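Local coordinates for cystathionine gamma-lyase (Saccharomyces cerevisiae, PDB 1N8P), which belongs to the pyridoxal-5'-phosphate-dependent enzymes of the Cys/Met metabolism family and is named cystathionine gamma-lyase, at residues 228-231 against 232-236; 268-271 against 272-276. All coordinates share one frame; numbering follows the deposited sequence.

How the contacts relate
Contact 1 (228-236) and contact 2 (268-276) both follow a helix through its last turn into a loop, but end differently: the first keeps regular i to i+4 bonds up to a glycine of positive phi, whereas the second finishes in more bent bonds, two of them weak. They lie on opposite sides of the chain's centre, their own centres 48 Å apart and their nearest atoms about 36 Å apart. Gly235 of contact 1 lies about 6 Å from a bound pyridoxal-5'-phosphate, and Ser78 of the second subunit, hydrogen-bonded to Gly235 O, is a residue position lining that ligand's pocket. Contact 2, with its centre about 27 Å from that of the chain, touches no other chain.

Contact 1. Residues 228-231 against 232-236; sequences QFLQ and NAIGA
Phe229 brings CE2 of its ring to within 4.2 Å of Ala233 CB, one turn further on, the approach oblique to the ring. Its CG runs anti to the backbone N (chi1 179°), beside the carbonyl carbon, which lets CE2 approach the Ala233 methyl. Next to this pair, Leu230 and Ile234 meet more loosely, Leu230 CD2 lying 4.5 Å from Ile234 CG2, and both residues also rest on Thr85 and Gln88 of helix 79-88. These pairs belong to the last turns of helix 221-234, where Ala233 N bonds to Phe229 O at 3.0 Å and Asn232 N to Gln228 O at 2.9 Å, the latter a nearly straight bond (167°). Gln228 O also receives a weak bond from Gln231 NE2 (3.4 Å), delivered by an extended side chain that reaches back along the helix. Ile234 N bonds to Leu230 O, and the final bond of the series, 2.9 Å from Gly235 N to Gln231 O, has its donor tilted 26° from the carbonyl plane; Gly235 then leaves the helix with positive phi. This helix end lies at the subunit boundary: Asn232 packs on Arg108 and Gly235 O accepts a hydrogen bond from Ser78 OG, both of the second subunit.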
ATOM      1  N   GLN A 228      -8.522  18.744  19.029  1.00 48.98           N
ATOM      2  CA  GLN A 228      -8.686  17.321  18.745  1.00 46.89           C
ATOM      3  C   GLN A 228     -10.187  17.039  18.644  1.00 53.80           C
ATOM      4  O   GLN A 228     -10.610  16.114  17.929  1.00 52.69           O
ATOM      5  CB  GLN A 228      -8.086  16.464  19.861  1.00 46.43           C
ATOM      6  CG  GLN A 228      -8.687  15.070  19.964  1.00 47.22           C
ATOM      7  CD  GLN A 228      -8.155  14.285  21.155  1.00 55.43           C
ATOM      8  OE1 GLN A 228      -7.085  13.687  21.095  1.00 57.86           O
ATOM      9  NE2 GLN A 228      -8.902  14.299  22.250  1.00 61.76           N
ATOM     10  N   PHE A 229     -10.994  17.833  19.363  1.00 51.39           N
ATOM     11  CA  PHE A 229     -12.434  17.634  19.326  1.00 48.70           C
ATOM     12  C   PHE A 229     -12.843  17.864  17.885  1.00 47.99           C
ATOM     13  O   PHE A 229     -13.223  16.926  17.208  1.00 49.83           O
ATOM     14  CB  PHE A 229     -13.189  18.599  20.259  1.00 48.71           C
ATOM     15  CG  PHE A 229     -14.703  18.425  20.217  1.00 49.21           C
ATOM     16  CD1 PHE A 229     -15.343  17.498  21.034  1.00 47.75           C
ATOM     17  CD2 PHE A 229     -15.480  19.157  19.319  1.00 47.69           C
ATOM     18  CE1 PHE A 229     -16.729  17.303  20.956  1.00 46.63           C
ATOM     19  CE2 PHE A 229     -16.864  18.960  19.239  1.00 46.90           C
ATOM     20  CZ  PHE A 229     -17.485  18.033  20.057  1.00 40.15           C
ATOM     21  N   LEU A 230     -12.738  19.103  17.412  1.00 49.06           N
ATOM     22  CA  LEU A 230     -13.085  19.420  16.024  1.00 51.62           C
ATOM     23  C   LEU A 230     -12.614  18.299  15.087  1.00 54.81           C
ATOM     24  O   LEU A 230     -13.360  17.858  14.199  1.00 52.68           O
ATOM     25  CB  LEU A 230     -12.427  20.736  15.594  1.00 45.95           C
ATOM     26  CG  LEU A 230     -13.024  22.034  16.132  1.00 44.98           C
ATOM     27  CD1 LEU A 230     -12.073  23.170  15.917  1.00 40.48           C
ATOM     28  CD2 LEU A 230     -14.339  22.322  15.422  1.00 47.39           C
ATOM     29  N   GLN A 231     -11.384  17.831  15.311  1.00 52.56           N
ATOM     30  CA  GLN A 231     -10.783  16.772  14.503  1.00 54.72           C
ATOM     31  C   GLN A 231     -11.694  15.561  14.449  1.00 58.42           C
ATOM     32  O   GLN A 231     -12.110  15.123  13.374  1.00 59.25           O
ATOM     33  CB  GLN A 231      -9.428  16.351  15.084  1.00 50.65           C
ATOM     34  CG  GLN A 231      -8.695  15.261  14.302  1.00 45.79           C
ATOM     35  CD  GLN A 231      -7.759  14.463  15.193  1.00 50.50           C
ATOM     36  OE1 GLN A 231      -6.667  14.080  14.788  1.00 50.45           O
ATOM     37  NE2 GLN A 231      -8.197  14.197  16.424  1.00 54.78           N
ATOM     38  N   ASN A 232     -12.008  15.021  15.621  1.00 59.07           N
ATOM     39  CA  ASN A 232     -12.853  13.847  15.690  1.00 54.88           C
ATOM     40  C   ASN A 232     -14.234  14.095  15.095  1.00 53.18           C
ATOM     41  O   ASN A 232     -14.817  13.213  14.475  1.00 58.04           O
ATOM     42  CB  ASN A 232     -12.989  13.403  17.138  1.00 54.31           C
ATOM     43  CG  ASN A 232     -13.892  12.215  17.289  1.00 57.69           C
ATOM     44  OD1 ASN A 232     -13.457  11.084  17.126  1.00 65.63           O
ATOM     45  ND2 ASN A 232     -15.168  12.463  17.590  1.00 61.88           N
ATOM     46  N   ALA A 233     -14.742  15.308  15.257  1.00 54.14           N
ATOM     47  CA  ALA A 233     -16.086  15.643  14.787  1.00 58.54           C
ATOM     48  C   ALA A 233     -16.213  16.051  13.335  1.00 57.32           C
ATOM     49  O   ALA A 233     -17.255  15.817  12.726  1.00 59.98           O
ATOM     50  CB  ALA A 233     -16.717  16.748  15.691  1.00 57.67           C
ATOM     51  N   ILE A 234     -15.189  16.692  12.783  1.00 54.98           N
ATOM     52  CA  ILE A 234     -15.262  17.099  11.380  1.00 53.43           C
ATOM     53  C   ILE A 234     -14.731  15.965  10.508  1.00 55.07           C
ATOM     54  O   ILE A 234     -15.089  15.855   9.342  1.00 60.84           O
ATOM     55  CB  ILE A 234     -14.423  18.351  11.098  1.00 52.28           C
ATOM     56  CG1 ILE A 234     -12.936  18.018  11.323  1.00 54.74           C
ATOM     57  CG2 ILE A 234     -14.925  19.519  11.955  1.00 48.85           C
ATOM     58  CD1 ILE A 234     -11.963  19.042  10.804  1.00 54.32           C
ATOM     59  N   GLY A 235     -13.861  15.135  11.082  1.00 55.24           N
ATOM     60  CA  GLY A 235     -13.298  14.004  10.362  1.00 51.39           C
ATOM     61  C   GLY A 235     -12.216  14.240   9.308  1.00 51.17           C
ATOM     62  O   GLY A 235     -11.884  13.334   8.549  1.00 50.48           O
ATOM     63  N   ALA A 236     -11.664  15.445   9.234  1.00 48.04           N
ATOM     64  CA  ALA A 236     -10.614  15.722   8.261  1.00 34.86           C
ATOM     65  C   ALA A 236      -9.341  15.039   8.729  1.00 38.71           C
ATOM     66  O   ALA A 236      -8.307  15.683   8.928  1.00 38.98           O
ATOM     67  CB  ALA A 236     -10.393  17.193   8.161  1.00 28.90           C
TER

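Contact 2. Residues 268-271 against 272-276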
ATOM      1  N   ALA A 268      23.477  29.497  -2.961  1.00 51.26           N
ATOM      2  CA  ALA A 268      23.135  30.899  -2.745  1.00 44.01           C
ATOM      3  C   ALA A 268      24.418  31.744  -2.819  1.00 45.89           C
ATOM      4  O   ALA A 268      24.456  32.794  -3.458  1.00 42.56           O
ATOM      5  CB  ALA A 268      22.491  31.061  -1.397  1.00 38.34           C
ATOM      6  N   GLU A 269      25.475  31.279  -2.172  1.00 40.05           N
ATOM      7  CA  GLU A 269      26.716  32.009  -2.214  1.00 42.89           C
ATOM      8  C   GLU A 269      27.118  32.149  -3.674  1.00 44.17           C
ATOM      9  O   GLU A 269      27.581  33.202  -4.106  1.00 45.70           O
ATOM     10  CB  GLU A 269      27.796  31.290  -1.385  1.00 31.49           C
ATOM     11  CG  GLU A 269      27.265  30.884  -0.043  1.00 39.79           C
ATOM     12  CD  GLU A 269      28.312  30.526   0.983  1.00 43.95           C
ATOM     13  OE1 GLU A 269      29.328  29.878   0.652  1.00 35.63           O
ATOM     14  OE2 GLU A 269      28.077  30.882   2.154  1.00 48.96           O
ATOM     15  N   PHE A 270      26.918  31.098  -4.449  1.00 46.24           N
ATOM     16  CA  PHE A 270      27.295  31.175  -5.841  1.00 50.27           C
ATOM     17  C   PHE A 270      26.516  32.242  -6.556  1.00 53.43           C
ATOM     18  O   PHE A 270      27.070  33.020  -7.316  1.00 61.44           O
ATOM     19  CB  PHE A 270      27.042  29.869  -6.557  1.00 52.82           C
ATOM     20  CG  PHE A 270      27.190  29.976  -8.036  1.00 48.71           C
ATOM     21  CD1 PHE A 270      28.434  29.933  -8.629  1.00 44.98           C
ATOM     22  CD2 PHE A 270      26.077  30.156  -8.835  1.00 52.62           C
ATOM     23  CE1 PHE A 270      28.558  30.065  -9.990  1.00 48.65           C
ATOM     24  CE2 PHE A 270      26.200  30.289 -10.198  1.00 48.42           C
ATOM     25  CZ  PHE A 270      27.435  30.243 -10.773  1.00 47.90           C
ATOM     26  N   LEU A 271      25.210  32.255  -6.345  1.00 60.42           N
ATOM     27  CA  LEU A 271      24.352  33.249  -6.979  1.00 59.11           C
ATOM     28  C   LEU A 271      24.513  34.637  -6.349  1.00 63.98           C
ATOM     29  O   LEU A 271      23.980  35.613  -6.864  1.00 67.18           O
ATOM     30  CB  LEU A 271      22.906  32.816  -6.867  1.00 48.53           C
ATOM     31  CG  LEU A 271      22.568  31.526  -7.584  1.00 49.78           C
ATOM     32  CD1 LEU A 271      21.227  31.034  -7.113  1.00 50.39           C
ATOM     33  CD2 LEU A 271      22.569  31.760  -9.084  1.00 52.28           C
ATOM     34  N   ALA A 272      25.239  34.715  -5.232  1.00 64.26           N
ATOM     35  CA  ALA A 272      25.474  35.974  -4.543  1.00 54.78           C
ATOM     36  C   ALA A 272      26.935  36.361  -4.662  1.00 58.21           C
ATOM     37  O   ALA A 272      27.544  36.846  -3.712  1.00 64.39           O
ATOM     38  CB  ALA A 272      25.102  35.841  -3.100  1.00 59.06           C
ATOM     39  N   ALA A 273      27.503  36.137  -5.834  1.00 55.20           N
ATOM     40  CA  ALA A 273      28.887  36.468  -6.078  1.00 54.51           C
ATOM     41  C   ALA A 273      28.977  36.581  -7.569  1.00 55.09           C
ATOM     42  O   ALA A 273      30.030  36.861  -8.123  1.00 61.24           O
ATOM     43  CB  ALA A 273      29.787  35.368  -5.576  1.00 56.35           C
ATOM     44  N   ASP A 274      27.851  36.330  -8.215  1.00 55.09           N
ATOM     45  CA  ASP A 274      27.744  36.408  -9.660  1.00 62.23           C
ATOM     46  C   ASP A 274      27.180  37.786  -9.978  1.00 64.21           C
ATOM     47  O   ASP A 274      26.161  37.907 -10.641  1.00 66.06           O
ATOM     48  CB  ASP A 274      26.800  35.306 -10.177  1.00 63.35           C
ATOM     49  CG  ASP A 274      26.575  35.370 -11.697  1.00 68.61           C
ATOM     50  OD1 ASP A 274      26.057  36.389 -12.186  1.00 68.71           O
ATOM     51  OD2 ASP A 274      26.910  34.399 -12.415  1.00 70.00           O
ATOM     52  N   LYS A 275      27.836  38.828  -9.482  1.00 66.96           N
ATOM     53  CA  LYS A 275      27.376  40.194  -9.706  1.00 65.70           C
ATOM     54  C   LYS A 275      26.785  40.370 -11.109  1.00 65.91           C
ATOM     55  O   LYS A 275      25.833  41.133 -11.307  1.00 64.39           O
ATOM     56  CB  LYS A 275      28.521  41.160  -9.490  1.00 60.53           C
ATOM     57  N   GLU A 276      27.329  39.624 -12.066  1.00 64.87           N
ATOM     58  CA  GLU A 276      26.891  39.702 -13.453  1.00 67.62           C
ATOM     59  C   GLU A 276      25.439  39.328 -13.777  1.00 69.15           C
ATOM     60  O   GLU A 276      24.593  40.212 -13.934  1.00 70.00           O
ATOM     61  CB  GLU A 276      27.841  38.884 -14.334  1.00 70.00           C
ATOM     62  CG  GLU A 276      29.205  39.546 -14.566  1.00 69.21           C
ATOM     63  CD  GLU A 276      29.076  40.956 -15.126  1.00 70.00           C
ATOM     64  OE1 GLU A 276      28.248  41.165 -16.040  1.00 70.00           O
ATOM     65  OE2 GLU A 276      29.803  41.856 -14.655  1.00 70.00           O
TER
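Phe270 and Asp274 are the closest thing to a side-chain pair across this helix end, Phe270 CZ lying 4.5 Å from Asp274 OD2, with the carboxylate oxygen placed obliquely to the ring. The other van der Waals contacts bring CB atoms to backbone oxygens: Ala273 CB sits 3.4 Å from Glu269 O, and Asp274 CB is 3.7 Å from Phe270 O. These contacts stop at Asp274, and from Lys275 on the chain leaves the helix end.

Among the backbone hydrogen bonds, Ala272 N is shared between two acceptors. It reaches Ala268 O at 2.7 Å, a weak bond because it is sharply bent (117°), and Glu269 O at 3.0 Å, where the donor stands above the carbonyl plane, 74° out of it. Ala273 N adds a weak bond to Phe270 O at 3.5 Å. This shift from i to i+4 toward i to i+3 bonding marks the last turn of helix 253-271, and Ala272 is the first residue to leave helical geometry.

Asp274 OD1 accepts weak hydrogen bonds from the backbone nitrogens of Asn277 and Val278, tying the loop to the start of strand 278-282.

Around the turn, Phe270 packs on Leu381 and Lys385 of helix 377-392 and Asp274 on Leu388 of the same helix, while Leu271 touches Ile384 of that helix and Val278 and Val281 of strand 278-282.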